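ChrR-like cupin domain-containing protein (Ralstonia eutropha, PDB 3CJX) is of unknown function but has a cupin-like fold of the ChrR type, so it may be related to metal-binding cupin proteins. Local coordinates at residues 18-22 / 149-153; 46-52 / 108-114; 73-79 / 97-103; 117-121 / 131-135. All blocks are in the same frame, centred on the assembly; numbering follows the deposited sequence. Where two conformers were deposited one is given.

Overall arrangement
From the N terminus, the chain first passes through 18-22, which contact 1 joins to 149-153, just after helix 135-148; this long loop encloses all the other contacts. Contact 2 pairs strands 43-50 and 110-117 in the six-stranded mixed sheet. Nested inside it, contact 3 joins 73-79 to 97-103 in the antiparallel sheet. Contacts 2 and 3 touch, their centres about 13 Å apart, through Phe50 against Phe100 and hydrogen bonds of Thr102 and Thr110, which tie the two sheets together. Contact 4 follows in series, closing the hairpin 120-123/129-133 at the other end of contact 3's sheet. Phe20 of contact 1 packs against Arg47 and Ser49 of contact 2.

Contact 1. Residues 18-22 / 149-153. With SO4 (sulfate ion), chain I.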
loop_
_atom_site.group_PDB
_atom_site.type_symbol
_atom_site.label_atom_id
_atom_site.label_comp_id
_atom_site.label_asym_id
_atom_site.label_seq_id
_atom_site.Cartn_x
_atom_site.Cartn_y
_atom_site.Cartn_z
ATOM N N HIS A 18 3.873 -13.745 10.061
ATOM C CA HIS A 18 3.947 -12.624 11.001
ATOM C C HIS A 18 2.681 -11.815 10.883
ATOM O O HIS A 18 2.090 -11.775 9.805
ATOM C CB HIS A 18 5.137 -11.704 10.684
ATOM C CG HIS A 18 6.456 -12.408 10.685
ATOM N ND1 HIS A 18 7.167 -12.664 11.838
ATOM C CD2 HIS A 18 7.169 -12.958 9.674
ATOM C CE1 HIS A 18 8.272 -13.326 11.534
ATOM N NE2 HIS A 18 8.299 -13.513 10.226
ATOM N N PRO A 19 2.259 -11.154 11.972
ATOM C CA PRO A 19 1.064 -10.333 11.854
ATOM C C PRO A 19 1.328 -9.073 11.056
ATOM O O PRO A 19 2.464 -8.631 10.976
ATOM C CB PRO A 19 0.732 -9.972 13.303
ATOM C CG PRO A 19 1.981 -10.112 14.049
ATOM C CD PRO A 19 2.832 -11.110 13.327
ATOM N N PHE A 20 0.282 -8.513 10.457
ATOM C CA PHE A 20 0.410 -7.269 9.705
ATOM C C PHE A 20 0.760 -6.124 10.654
ATOM O O PHE A 20 0.472 -6.170 11.851
ATOM C CB PHE A 20 -0.890 -6.928 8.961
ATOM C CG PHE A 20 -1.073 -7.648 7.645
ATOM C CD1 PHE A 20 -0.838 -9.007 7.518
ATOM C CD2 PHE A 20 -1.555 -6.960 6.536
ATOM C CE1 PHE A 20 -1.039 -9.649 6.295
ATOM C CE2 PHE A 20 -1.761 -7.602 5.317
ATOM C CZ PHE A 20 -1.505 -8.949 5.203
ATOM N N LEU A 21 1.419 -5.113 10.103
ATOM C CA LEU A 21 1.723 -3.907 10.848
ATOM C C LEU A 21 0.381 -3.180 10.946
ATOM O O LEU A 21 -0.305 -3.007 9.939
ATOM C CB LEU A 21 2.761 -3.070 10.096
ATOM C CG LEU A 21 4.098 -3.771 9.841
ATOM C CD1 LEU A 21 5.039 -2.884 9.028
ATOM C CD2 LEU A 21 4.715 -4.171 11.184
ATOM N N LYS A 22 -0.010 -2.776 12.145
ATOM C CA LYS A 22 -1.322 -2.169 12.349
ATOM C C LYS A 22 -1.375 -0.647 12.259
ATOM O O LYS A 22 -0.421 0.045 12.617
ATOM C CB LYS A 22 -1.911 -2.652 13.668
ATOM C CG LYS A 22 -1.889 -4.193 13.771
ATOM C CD LYS A 22 -3.126 -4.747 14.428
ATOM C CE LYS A 22 -3.369 -6.264 14.190
ATOM N NZ LYS A 22 -2.219 -7.104 13.706
ATOM N N GLN A 149 5.670 -2.067 17.455
ATOM C CA GLN A 149 4.754 -3.208 17.598
ATOM C C GLN A 149 5.466 -4.547 17.860
ATOM O O GLN A 149 4.813 -5.608 17.937
ATOM C CB GLN A 149 3.867 -3.331 16.358
ATOM C CG GLN A 149 3.066 -2.082 16.064
ATOM C CD GLN A 149 2.177 -2.213 14.844
ATOM O OE1 GLN A 149 1.934 -3.310 14.326
ATOM N NE2 GLN A 149 1.683 -1.082 14.372
ATOM N N ASP A 150 6.795 -4.494 17.978
ATOM C CA ASP A 150 7.614 -5.664 18.265
ATOM C C ASP A 150 7.369 -6.789 17.245
ATOM O O ASP A 150 7.285 -7.966 17.591
ATOM C CB ASP A 150 7.324 -6.121 19.697
ATOM C CG ASP A 150 8.188 -7.284 20.136
ATOM O OD1 ASP A 150 9.309 -7.446 19.600
ATOM O OD2 ASP A 150 7.728 -8.041 21.022
ATOM N N ASN A 151 7.257 -6.411 15.979
ATOM C CA ASN A 151 6.967 -7.359 14.919
ATOM C C ASN A 151 8.288 -7.846 14.347
ATOM O O ASN A 151 9.161 -7.030 14.037
ATOM C CB ASN A 151 6.112 -6.671 13.852
ATOM C CG ASN A 151 5.511 -7.643 12.861
ATOM O OD1 ASN A 151 6.179 -8.546 12.376
ATOM N ND2 ASN A 151 4.238 -7.454 12.556
ATOM N N GLY A 152 8.426 -9.163 14.190
ATOM C CA GLY A 152 9.666 -9.781 13.693
ATOM C C GLY A 152 9.666 -10.106 12.213
ATOM O O GLY A 152 10.313 -11.046 11.778
ATOM N N LEU A 153 8.957 -9.286 11.450
ATOM C CA LEU A 153 8.824 -9.410 10.001
ATOM C C LEU A 153 10.030 -8.837 9.258
ATOM O O LEU A 153 10.800 -8.054 9.816
ATOM C CB LEU A 153 7.503 -8.727 9.612
ATOM C CG LEU A 153 7.184 -7.738 8.514
ATOM C CD1 LEU A 153 5.784 -7.300 8.843
ATOM C CD2 LEU A 153 8.093 -6.527 8.468
HETATM S S SO4 I . 6.186 -12.092 15.185
HETATM O O1 SO4 I . 5.444 -10.872 15.514
HETATM O O2 SO4 I . 5.390 -13.021 14.374
HETATM O O3 SO4 I . 6.591 -12.774 16.418
HETATM O O4 SO4 I . 7.359 -11.710 14.404
#
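This is a loop-to-loop contact near the surface, in which the segment leading toward strand 30-38 is held by side-chain amides from the turn after helix 135-148. Asp150, with positive phi, ends that helix in a Schellman motif and lets the chain swing back along 18-22. Gln149 suits the first position because a primary amide can both give and accept: its OE1 takes a hydrogen bond from Lys22 N (3.0 Å), and its NE2 gives one to Lys22 O (3.0 Å), so one side chain satisfies both backbone groups of a residue in an irregular segment. Asn151, with a shorter arm, gives one bond, ND2 to Pro19 O at 2.7 Å; proline has no NH to offer, but its carbonyl remains a good acceptor. The imidazole of His18 lies flat against the backbone, with Leu153 CA 3.9 Å from the ring centroid and over its face, a CH-pi contact. At the ring edge, ND1 donates to sulfate O4 (2.7 Å), which Gly152 N also binds (2.8 Å). A side chain at Gly152 would clash with this ion, which is probably from the crystallisation liquor. Beneath the polar groups Leu21 CG meets Leu153 CD1 at 4.0 Å. Both leucines also pack on Ile146 of helix 135-148, while Leu153 and His18 touch Phe33 of strand 30-38 and Phe20 reaches across to strand 43-50.

Contact 2. Residues 46-52 / 108-114; sequences MRASFAP and GQTEVIF
Strands 46-50 and 110-114 run antiparallel, their axes 4.7 Å apart at 161°, neighbours within the mixed sheet of a cupin-like fold. Extended backbones set Met46 (selenomethionine), Ala48 and Phe50 opposite Phe114, Val112 and Thr110 in hydrogen-bonded pairs with reciprocal N-to-O bonds, both 3.0 Å in Met46-Phe114 and in Ala48-Val112, both 2.8 Å in Phe50-Thr110. Arg47-Ile113 and Ser49-Glu111 are the non-hydrogen-bonded pairs. On the face of the small Ala48, Val112 CG2 lies 3.7 Å from both Ala48 CB and Phe50 CE2; Phe114 (chi1 p) brings CZ to 3.8 Å from Met46 CG. The other face carries Ile113 beside the polar network of Arg47, Ser49 and Glu111. Arg47, chi1 to chi3 all m, folds back: NH1 meets Glu111 OE1 (3.1 Å, a salt bridge) and Val112 O (3.2 Å). Ser49 OG donates to Glu111 OE2 (2.7 Å) and accepts from Gln109 NE2 (3.0 Å). Glu111 engages both oxygens, and a mainly apolar face is combined with one where Arg47 and Glu111 compensate charge.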
loop_
_atom_site.group_PDB
_atom_site.type_symbol
_atom_site.label_atom_id
_atom_site.label_comp_id
_atom_site.label_asym_id
_atom_site.label_seq_id
_atom_site.Cartn_x
_atom_site.Cartn_y
_atom_site.Cartn_z
HETATM N N MSE A 46 3.054 -3.953 -1.862
HETATM C CA MSE A 46 2.540 -4.227 -0.518
HETATM C C MSE A 46 1.277 -5.073 -0.505
HETATM O O MSE A 46 0.554 -5.154 -1.486
HETATM C CB MSE A 46 2.104 -2.921 0.143
HETATM C CG MSE A 46 2.989 -1.692 -0.026
HETATM SE SE MSE A 46 4.577 -1.731 1.070
HETATM C CE MSE A 46 5.907 -2.468 -0.069
ATOM N N ARG A 47 1.006 -5.660 0.645
ATOM C CA ARG A 47 -0.244 -6.346 0.922
ATOM C C ARG A 47 -0.928 -5.448 1.924
ATOM O O ARG A 47 -0.288 -5.052 2.908
ATOM C CB ARG A 47 0.000 -7.701 1.573
ATOM C CG ARG A 47 0.170 -8.827 0.622
ATOM C CD ARG A 47 -1.116 -9.529 0.205
ATOM N NE ARG A 47 -1.809 -10.245 1.275
ATOM C CZ ARG A 47 -2.918 -9.850 1.901
ATOM N NH1 ARG A 47 -3.528 -8.712 1.593
ATOM N NH2 ARG A 47 -3.446 -10.620 2.845
ATOM N N ALA A 48 -2.192 -5.095 1.672
ATOM C CA ALA A 48 -2.977 -4.282 2.614
ATOM C C ALA A 48 -4.190 -5.084 3.091
ATOM O O ALA A 48 -4.706 -5.930 2.364
ATOM C CB ALA A 48 -3.419 -2.974 1.975
ATOM N N SER A 49 -4.611 -4.838 4.327
ATOM C CA SER A 49 -5.784 -5.484 4.917
ATOM C C SER A 49 -6.664 -4.366 5.475
ATOM O O SER A 49 -6.321 -3.720 6.458
ATOM C CB SER A 49 -5.393 -6.481 6.003
ATOM O OG SER A 49 -6.527 -7.193 6.457
ATOM N N PHE A 50 -7.793 -4.134 4.810
ATOM C CA PHE A 50 -8.680 -3.049 5.168
ATOM C C PHE A 50 -9.919 -3.456 5.944
ATOM O O PHE A 50 -10.596 -4.423 5.599
ATOM C CB PHE A 50 -9.131 -2.343 3.917
ATOM C CG PHE A 50 -8.022 -1.725 3.138
ATOM C CD1 PHE A 50 -7.550 -0.470 3.470
ATOM C CD2 PHE A 50 -7.501 -2.365 2.041
ATOM C CE1 PHE A 50 -6.560 0.119 2.741
ATOM C CE2 PHE A 50 -6.496 -1.783 1.299
ATOM C CZ PHE A 50 -6.024 -0.537 1.650
ATOM N N ALA A 51 -10.210 -2.678 6.980
ATOM C CA ALA A 51 -11.360 -2.886 7.817
ATOM C C ALA A 51 -12.584 -2.347 7.094
ATOM O O ALA A 51 -12.451 -1.489 6.214
ATOM C CB ALA A 51 -11.162 -2.144 9.136
ATOM N N PRO A 52 -13.777 -2.850 7.444
ATOM C CA PRO A 52 -14.994 -2.318 6.845
ATOM C C PRO A 52 -15.269 -0.871 7.232
ATOM O O PRO A 52 -14.813 -0.409 8.262
ATOM C CB PRO A 52 -16.095 -3.190 7.456
ATOM C CG PRO A 52 -15.419 -4.403 7.977
ATOM C CD PRO A 52 -14.060 -3.956 8.377
ATOM N N GLY A 108 -16.125 -8.704 6.590
ATOM C CA GLY A 108 -14.761 -8.791 7.066
ATOM C C GLY A 108 -13.751 -7.880 6.399
ATOM O O GLY A 108 -14.074 -6.808 5.882
ATOM N N GLN A 109 -12.509 -8.335 6.421
ATOM C CA GLN A 109 -11.421 -7.564 5.895
ATOM C C GLN A 109 -11.417 -7.649 4.398
ATOM O O GLN A 109 -11.832 -8.653 3.825
ATOM C CB GLN A 109 -10.084 -8.097 6.413
ATOM C CG GLN A 109 -9.898 -7.982 7.912
ATOM C CD GLN A 109 -9.791 -6.567 8.362
ATOM O OE1 GLN A 109 -10.666 -6.059 9.041
ATOM N NE2 GLN A 109 -8.733 -5.892 7.930
ATOM N N THR A 110 -10.939 -6.583 3.776
ATOM C CA THR A 110 -10.766 -6.514 2.351
ATOM C C THR A 110 -9.264 -6.622 2.183
ATOM O O THR A 110 -8.514 -5.804 2.721
ATOM C CB THR A 110 -11.327 -5.200 1.797
ATOM O OG1 THR A 110 -12.760 -5.205 1.935
ATOM C CG2 THR A 110 -10.967 -5.024 0.340
ATOM N N GLU A 111 -8.827 -7.647 1.457
ATOM C CA GLU A 111 -7.410 -7.939 1.265
ATOM C C GLU A 111 -6.922 -7.625 -0.148
ATOM O O GLU A 111 -7.454 -8.179 -1.131
ATOM C CB GLU A 111 -7.166 -9.434 1.537
ATOM C CG GLU A 111 -7.549 -9.928 2.936
ATOM C CD GLU A 111 -6.691 -9.339 4.044
ATOM O OE1 GLU A 111 -5.730 -8.615 3.750
ATOM O OE2 GLU A 111 -6.967 -9.608 5.227
ATOM N N VAL A 112 -5.898 -6.782 -0.275
ATOM C CA VAL A 112 -5.379 -6.461 -1.615
ATOM C C VAL A 112 -3.867 -6.593 -1.711
ATOM O O VAL A 112 -3.161 -6.590 -0.708
ATOM C CB VAL A 112 -5.752 -5.040 -2.050
ATOM C CG1 VAL A 112 -7.260 -4.820 -1.948
ATOM C CG2 VAL A 112 -5.025 -4.044 -1.198
ATOM N N ILE A 113 -3.378 -6.765 -2.922
ATOM C CA ILE A 113 -1.940 -6.716 -3.153
ATOM C C ILE A 113 -1.786 -5.662 -4.225
ATOM O O ILE A 113 -2.502 -5.673 -5.219
ATOM C CB ILE A 113 -1.308 -8.064 -3.598
ATOM C CG1 ILE A 113 0.209 -7.905 -3.721
ATOM C CG2 ILE A 113 -1.887 -8.564 -4.934
ATOM C CD1 ILE A 113 0.920 -9.180 -4.079
ATOM N N PHE A 114 -0.901 -4.711 -4.019
ATOM C CA PHE A 114 -0.728 -3.707 -5.044
ATOM C C PHE A 114 0.690 -3.315 -5.264
ATOM O O PHE A 114 1.544 -3.493 -4.405
ATOM C CB PHE A 114 -1.543 -2.452 -4.747
ATOM C CG PHE A 114 -1.114 -1.725 -3.519
ATOM C CD1 PHE A 114 -0.123 -0.749 -3.582
ATOM C CD2 PHE A 114 -1.711 -2.000 -2.307
ATOM C CE1 PHE A 114 0.286 -0.079 -2.444
ATOM C CE2 PHE A 114 -1.331 -1.329 -1.165
ATOM C CZ PHE A 114 -0.324 -0.362 -1.232
HETATM O O HOH W 1 -7.613 -3.154 9.288
HETATM O O HOH W 2 -13.216 -4.569 4.390
#

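Contact 3. Residues 73-79 / 97-103; sequences CWYYTEY and IHQFNTP
Two antiparallel segments pair as neighbours within the six-stranded antiparallel sheet of the cupin-like fold. Tyr75 and Asn101 form the hydrogen-bonded pair (CA-CA 5.4 Å), Tyr76 and Phe100 the non-hydrogen-bonded pair (4.9 Å). Tyr75 N gives to Asn101 O at 3.0 Å; the return bond, Asn101 N to Tyr75 O at 2.9 Å, is weak. Thr77, already inside the type I turn Tyr76-Tyr79 (Tyr79 N to Tyr76 O 2.8 Å), gives N to Gln99 O (3.0 Å). Thr77 (chi1 m) relays a side-chain network: its OG1 accepts from Asn101 ND2 (2.8 Å) and donates to Gln99 OE1 (2.8 Å). Asn101 ND2 also bonds Tyr75 O weakly (3.4 Å). The amides' other ends serve too: Asn101 OD1 bonds Thr55 OG1, Gln99 NE2 bonds Leu56 O. Glu78 OE1 weakly accepts from Gln99 N (3.3 Å). Aromatic contacts flank this network. Tyr76 (chi1 m) makes an offset stack with His98 (centroids 4.8 Å apart), whose ND1 bonds Glu92, and receives His98 CB over its face. The five-membered ring of Trp74 (chi1 p) makes an offset stack with Phe100 (chi1 t), centroids 4.8 Å apart, planes at 27°, while Trp74 NE1 bonds Thr69. Asn101 CB sits over the Tyr75 ring, 3.7 Å from its centroid. Strand 73-76 lies between 84-85 and 97-101; Trp74 packs on Thr110 and Val112 of strand 110-117 in the facing sheet.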
loop_
_atom_site.group_PDB
_atom_site.type_symbol
_atom_site.label_atom_id
_atom_site.label_comp_id
_atom_site.label_asym_id
_atom_site.label_seq_id
_atom_site.Cartn_x
_atom_site.Cartn_y
_atom_site.Cartn_z
ATOM N N CYS A 73 -14.382 -6.320 -0.409
ATOM C CA CYS A 73 -14.981 -5.390 -1.332
ATOM C C CYS A 73 -14.524 -3.952 -1.083
ATOM O O CYS A 73 -14.358 -3.517 0.070
ATOM C CB CYS A 73 -16.504 -5.457 -1.229
ATOM S SG CYS A 73 -17.323 -4.160 -2.209
ATOM N N TRP A 74 -14.304 -3.224 -2.172
ATOM C CA TRP A 74 -13.973 -1.812 -2.088
ATOM C C TRP A 74 -14.331 -1.117 -3.386
ATOM O O TRP A 74 -14.479 -1.761 -4.429
ATOM C CB TRP A 74 -12.513 -1.593 -1.753
ATOM C CG TRP A 74 -11.529 -1.933 -2.840
ATOM C CD1 TRP A 74 -10.855 -3.108 -2.996
ATOM C CD2 TRP A 74 -11.065 -1.064 -3.883
ATOM N NE1 TRP A 74 -10.027 -3.031 -4.080
ATOM C CE2 TRP A 74 -10.136 -1.791 -4.642
ATOM C CE3 TRP A 74 -11.354 0.253 -4.249
ATOM C CZ2 TRP A 74 -9.476 -1.245 -5.739
ATOM C CZ3 TRP A 74 -10.703 0.800 -5.349
ATOM C CH2 TRP A 74 -9.781 0.049 -6.083
ATOM N N TYR A 75 -14.499 0.197 -3.313
ATOM C CA TYR A 75 -14.857 0.984 -4.486
ATOM C C TYR A 75 -14.378 2.421 -4.360
ATOM O O TYR A 75 -14.112 2.916 -3.263
ATOM C CB TYR A 75 -16.371 0.990 -4.665
ATOM C CG TYR A 75 -17.100 1.727 -3.566
ATOM C CD1 TYR A 75 -17.407 1.091 -2.363
ATOM C CD2 TYR A 75 -17.469 3.066 -3.718
ATOM C CE1 TYR A 75 -18.052 1.760 -1.344
ATOM C CE2 TYR A 75 -18.099 3.746 -2.698
ATOM C CZ TYR A 75 -18.394 3.079 -1.512
ATOM O OH TYR A 75 -19.038 3.722 -0.478
ATOM N N TYR A 76 -14.268 3.076 -5.501
ATOM C CA TYR A 76 -13.853 4.458 -5.539
ATOM C C TYR A 76 -15.141 5.267 -5.526
ATOM O O TYR A 76 -16.078 4.968 -6.260
ATOM C CB TYR A 76 -12.991 4.790 -6.768
ATOM C CG TYR A 76 -11.543 4.300 -6.750
ATOM C CD1 TYR A 76 -10.730 4.476 -5.630
ATOM C CD2 TYR A 76 -10.943 3.795 -7.905
ATOM C CE1 TYR A 76 -9.392 4.075 -5.630
ATOM C CE2 TYR A 76 -9.599 3.416 -7.920
ATOM C CZ TYR A 76 -8.835 3.554 -6.779
ATOM O OH TYR A 76 -7.525 3.133 -6.785
ATOM N N THR A 77 -15.189 6.280 -4.670
ATOM C CA THR A 77 -16.354 7.158 -4.531
ATOM C C THR A 77 -17.016 7.555 -5.848
ATOM O O THR A 77 -18.226 7.594 -5.962
ATOM C CB THR A 77 -15.916 8.482 -3.870
ATOM O OG1 THR A 77 -15.254 8.203 -2.633
ATOM C CG2 THR A 77 -17.101 9.397 -3.647
ATOM N N GLU A 78 -16.188 7.861 -6.830
ATOM C CA GLU A 78 -16.608 8.338 -8.134
ATOM C C GLU A 78 -17.244 7.237 -9.000
ATOM O O GLU A 78 -18.078 7.526 -9.842
ATOM C CB GLU A 78 -15.377 8.924 -8.865
ATOM C CG GLU A 78 -14.539 10.027 -8.097
ATOM C CD GLU A 78 -13.534 9.527 -6.984
ATOM O OE1 GLU A 78 -13.334 8.300 -6.779
ATOM O OE2 GLU A 78 -12.942 10.406 -6.304
ATOM N N TYR A 79 -16.870 5.975 -8.773
ATOM C CA TYR A 79 -17.350 4.848 -9.579
ATOM C C TYR A 79 -18.043 3.770 -8.736
ATOM O O TYR A 79 -17.642 2.606 -8.744
ATOM C CB TYR A 79 -16.162 4.230 -10.297
ATOM C CG TYR A 79 -15.422 5.168 -11.218
ATOM C CD1 TYR A 79 -15.759 5.263 -12.569
ATOM C CD2 TYR A 79 -14.375 5.951 -10.754
ATOM C CE1 TYR A 79 -15.069 6.113 -13.429
ATOM C CE2 TYR A 79 -13.686 6.803 -11.607
ATOM C CZ TYR A 79 -14.036 6.872 -12.947
ATOM O OH TYR A 79 -13.354 7.705 -13.818
ATOM N N ILE A 97 -6.906 10.638 -9.758
ATOM C CA ILE A 97 -7.208 10.970 -8.385
ATOM C C ILE A 97 -8.550 10.322 -8.041
ATOM O O ILE A 97 -9.551 10.601 -8.679
ATOM C CB ILE A 97 -7.221 12.510 -8.162
ATOM C CG1 ILE A 97 -7.591 12.847 -6.710
ATOM C CG2 ILE A 97 -8.159 13.185 -9.149
ATOM C CD1 ILE A 97 -7.418 14.330 -6.373
ATOM N N HIS A 98 -8.556 9.417 -7.070
ATOM C CA HIS A 98 -9.787 8.763 -6.635
ATOM C C HIS A 98 -9.756 8.601 -5.131
ATOM O O HIS A 98 -8.735 8.847 -4.505
ATOM C CB HIS A 98 -9.967 7.390 -7.299
ATOM C CG HIS A 98 -9.978 7.441 -8.792
ATOM N ND1 HIS A 98 -8.960 6.920 -9.561
ATOM C CD2 HIS A 98 -10.852 8.008 -9.655
ATOM C CE1 HIS A 98 -9.220 7.138 -10.838
ATOM N NE2 HIS A 98 -10.359 7.801 -10.922
ATOM N N GLN A 99 -10.882 8.166 -4.571
ATOM C CA GLN A 99 -11.044 7.976 -3.131
ATOM C C GLN A 99 -11.506 6.558 -2.771
ATOM O O GLN A 99 -12.624 6.164 -3.086
ATOM C CB GLN A 99 -12.052 8.989 -2.602
ATOM C CG GLN A 99 -12.358 8.808 -1.142
ATOM C CD GLN A 99 -13.193 9.910 -0.576
ATOM O OE1 GLN A 99 -14.224 10.294 -1.138
ATOM N NE2 GLN A 99 -12.767 10.416 0.574
ATOM N N PHE A 100 -10.642 5.849 -2.054
ATOM C CA PHE A 100 -10.848 4.466 -1.635
ATOM C C PHE A 100 -11.913 4.392 -0.537
ATOM O O PHE A 100 -11.913 5.194 0.396
ATOM C CB PHE A 100 -9.503 3.903 -1.122
ATOM C CG PHE A 100 -9.514 2.442 -0.784
ATOM C CD1 PHE A 100 -9.825 2.012 0.503
ATOM C CD2 PHE A 100 -9.155 1.497 -1.730
ATOM C CE1 PHE A 100 -9.815 0.668 0.826
ATOM C CE2 PHE A 100 -9.145 0.148 -1.425
ATOM C CZ PHE A 100 -9.465 -0.274 -0.153
ATOM N N ASN A 101 -12.817 3.431 -0.667
ATOM C CA ASN A 101 -13.835 3.184 0.328
ATOM C C ASN A 101 -14.020 1.687 0.519
ATOM O O ASN A 101 -13.974 0.937 -0.465
ATOM C CB ASN A 101 -15.205 3.695 -0.130
ATOM C CG ASN A 101 -15.271 5.201 -0.301
ATOM O OD1 ASN A 101 -15.531 5.939 0.654
ATOM N ND2 ASN A 101 -15.146 5.652 -1.543
ATOM N N THR A 102 -14.205 1.258 1.770
ATOM C CA THR A 102 -14.644 -0.103 2.047
ATOM C C THR A 102 -16.040 0.098 2.590
ATOM O O THR A 102 -16.215 0.817 3.573
ATOM C CB THR A 102 -13.806 -0.898 3.073
ATOM O OG1 THR A 102 -13.580 -0.118 4.253
ATOM C CG2 THR A 102 -12.488 -1.341 2.469
ATOM N N PRO A 103 -17.042 -0.509 1.948
ATOM C CA PRO A 103 -18.411 -0.390 2.469
ATOM C C PRO A 103 -18.546 -0.806 3.923
ATOM O O PRO A 103 -17.901 -1.766 4.342
ATOM C CB PRO A 103 -19.206 -1.391 1.619
ATOM C CG PRO A 103 -18.406 -1.574 0.374
ATOM C CD PRO A 103 -16.972 -1.344 0.729
#

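Contact 4. Residues 117-121 / 131-135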
loop_
_atom_site.group_PDB
_atom_site.type_symbol
_atom_site.label_atom_id
_atom_site.label_comp_id
_atom_site.label_asym_id
_atom_site.label_seq_id
_atom_site.Cartn_x
_atom_site.Cartn_y
_atom_site.Cartn_z
ATOM N N SER A 117 3.632 2.821 -8.060
ATOM C CA SER A 117 4.791 3.563 -8.538
ATOM C C SER A 117 4.561 5.029 -8.294
ATOM O O SER A 117 3.428 5.515 -8.325
ATOM C CB SER A 117 5.044 3.343 -10.021
ATOM O OG SER A 117 5.454 2.010 -10.222
ATOM N N GLY A 118 5.653 5.734 -8.058
ATOM C CA GLY A 118 5.607 7.137 -7.806
ATOM C C GLY A 118 5.121 7.405 -6.412
ATOM O O GLY A 118 5.134 6.544 -5.532
ATOM N N CYS A 119 4.607 8.604 -6.252
ATOM C CA CYS A 119 4.214 9.096 -4.975
ATOM C C CYS A 119 2.708 9.359 -4.898
ATOM O O CYS A 119 2.002 9.409 -5.912
ATOM C CB CYS A 119 5.036 10.359 -4.760
ATOM S SG CYS A 119 4.644 11.281 -3.388
ATOM N N ASN A 120 2.239 9.499 -3.670
ATOM C CA ASN A 120 0.840 9.805 -3.454
ATOM C C ASN A 120 0.750 11.182 -2.843
ATOM O O ASN A 120 1.444 11.518 -1.894
ATOM C CB ASN A 120 0.118 8.723 -2.634
ATOM C CG ASN A 120 -0.244 7.491 -3.476
ATOM O OD1 ASN A 120 0.133 7.391 -4.644
ATOM N ND2 ASN A 120 -0.990 6.566 -2.887
ATOM N N VAL A 121 -0.058 12.030 -3.477
ATOM C CA VAL A 121 -0.248 13.387 -2.975
ATOM C C VAL A 121 -1.680 13.344 -2.480
ATOM O O VAL A 121 -2.591 13.010 -3.235
ATOM C CB VAL A 121 -0.025 14.490 -4.042
ATOM C CG1 VAL A 121 -0.092 15.869 -3.393
ATOM C CG2 VAL A 121 1.300 14.288 -4.715
ATOM N N GLY A 131 -0.993 16.116 2.550
ATOM C CA GLY A 131 0.386 15.628 2.652
ATOM C C GLY A 131 0.804 14.720 1.494
ATOM O O GLY A 131 0.025 14.433 0.583
ATOM N N LEU A 132 2.055 14.279 1.543
ATOM C CA LEU A 132 2.648 13.405 0.537
ATOM C C LEU A 132 2.905 12.072 1.171
ATOM O O LEU A 132 3.188 12.004 2.350
ATOM C CB LEU A 132 4.010 13.964 0.062
ATOM C CG LEU A 132 4.000 14.982 -1.064
ATOM C CD1 LEU A 132 5.389 15.564 -1.291
ATOM C CD2 LEU A 132 3.479 14.323 -2.317
ATOM N N SER A 133 2.824 11.010 0.396
ATOM C CA SER A 133 3.221 9.696 0.883
ATOM C C SER A 133 4.056 8.974 -0.184
ATOM O O SER A 133 3.496 8.314 -1.048
ATOM C CB SER A 133 2.003 8.844 1.267
ATOM O OG SER A 133 1.286 9.376 2.375
ATOM N N ASP A 134 5.381 9.132 -0.160
ATOM C CA ASP A 134 6.251 8.381 -1.098
ATOM C C ASP A 134 6.800 7.133 -0.395
ATOM O O ASP A 134 6.590 6.948 0.814
ATOM C CB ASP A 134 7.405 9.234 -1.655
ATOM C CG ASP A 134 8.306 9.792 -0.569
ATOM O OD1 ASP A 134 8.021 9.564 0.632
ATOM O OD2 ASP A 134 9.293 10.480 -0.924
ATOM N N ALA A 135 7.492 6.291 -1.166
ATOM C CA ALA A 135 8.090 5.057 -0.660
ATOM C C ALA A 135 8.932 5.318 0.598
ATOM O O ALA A 135 8.902 4.558 1.575
ATOM C CB ALA A 135 8.925 4.406 -1.746
#
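Cys119 (chi1 t) extends its sulfur across to the partner strand, where SG lies 3.4 Å from Leu132 CD2 and 3.8 Å from Asp134 CB. Leu132, with chi1 m and chi2 t, carries that same CD2 to 3.2 Å from CG2 of Val121 (chi1 t), so one leucine methyl is shared by a thiol and a beta-branched residue well suited to a strand. Asn120 and Ser133 face the other way and form the antiparallel hydrogen-bonded pair of the hairpin 120-123/129-133: Asn120 N to Ser133 O is 3.1 Å, Ser133 N to Asn120 O 2.7 Å. Ser133 OG, chi1 m, turns back weakly to Leu132 O at 3.2 Å. Gly118, at positive phi, suits the bend between strands 110-117 and 120-123. Asp134 (chi1 p) is the N-cap of helix 135-148, its OD1 accepting from Val137 N. Backbone bonds therefore hold the pairing, a small apolar patch covers one face, and the carboxylate of Asp134 caps one NH of the first helical turn, that of Val137.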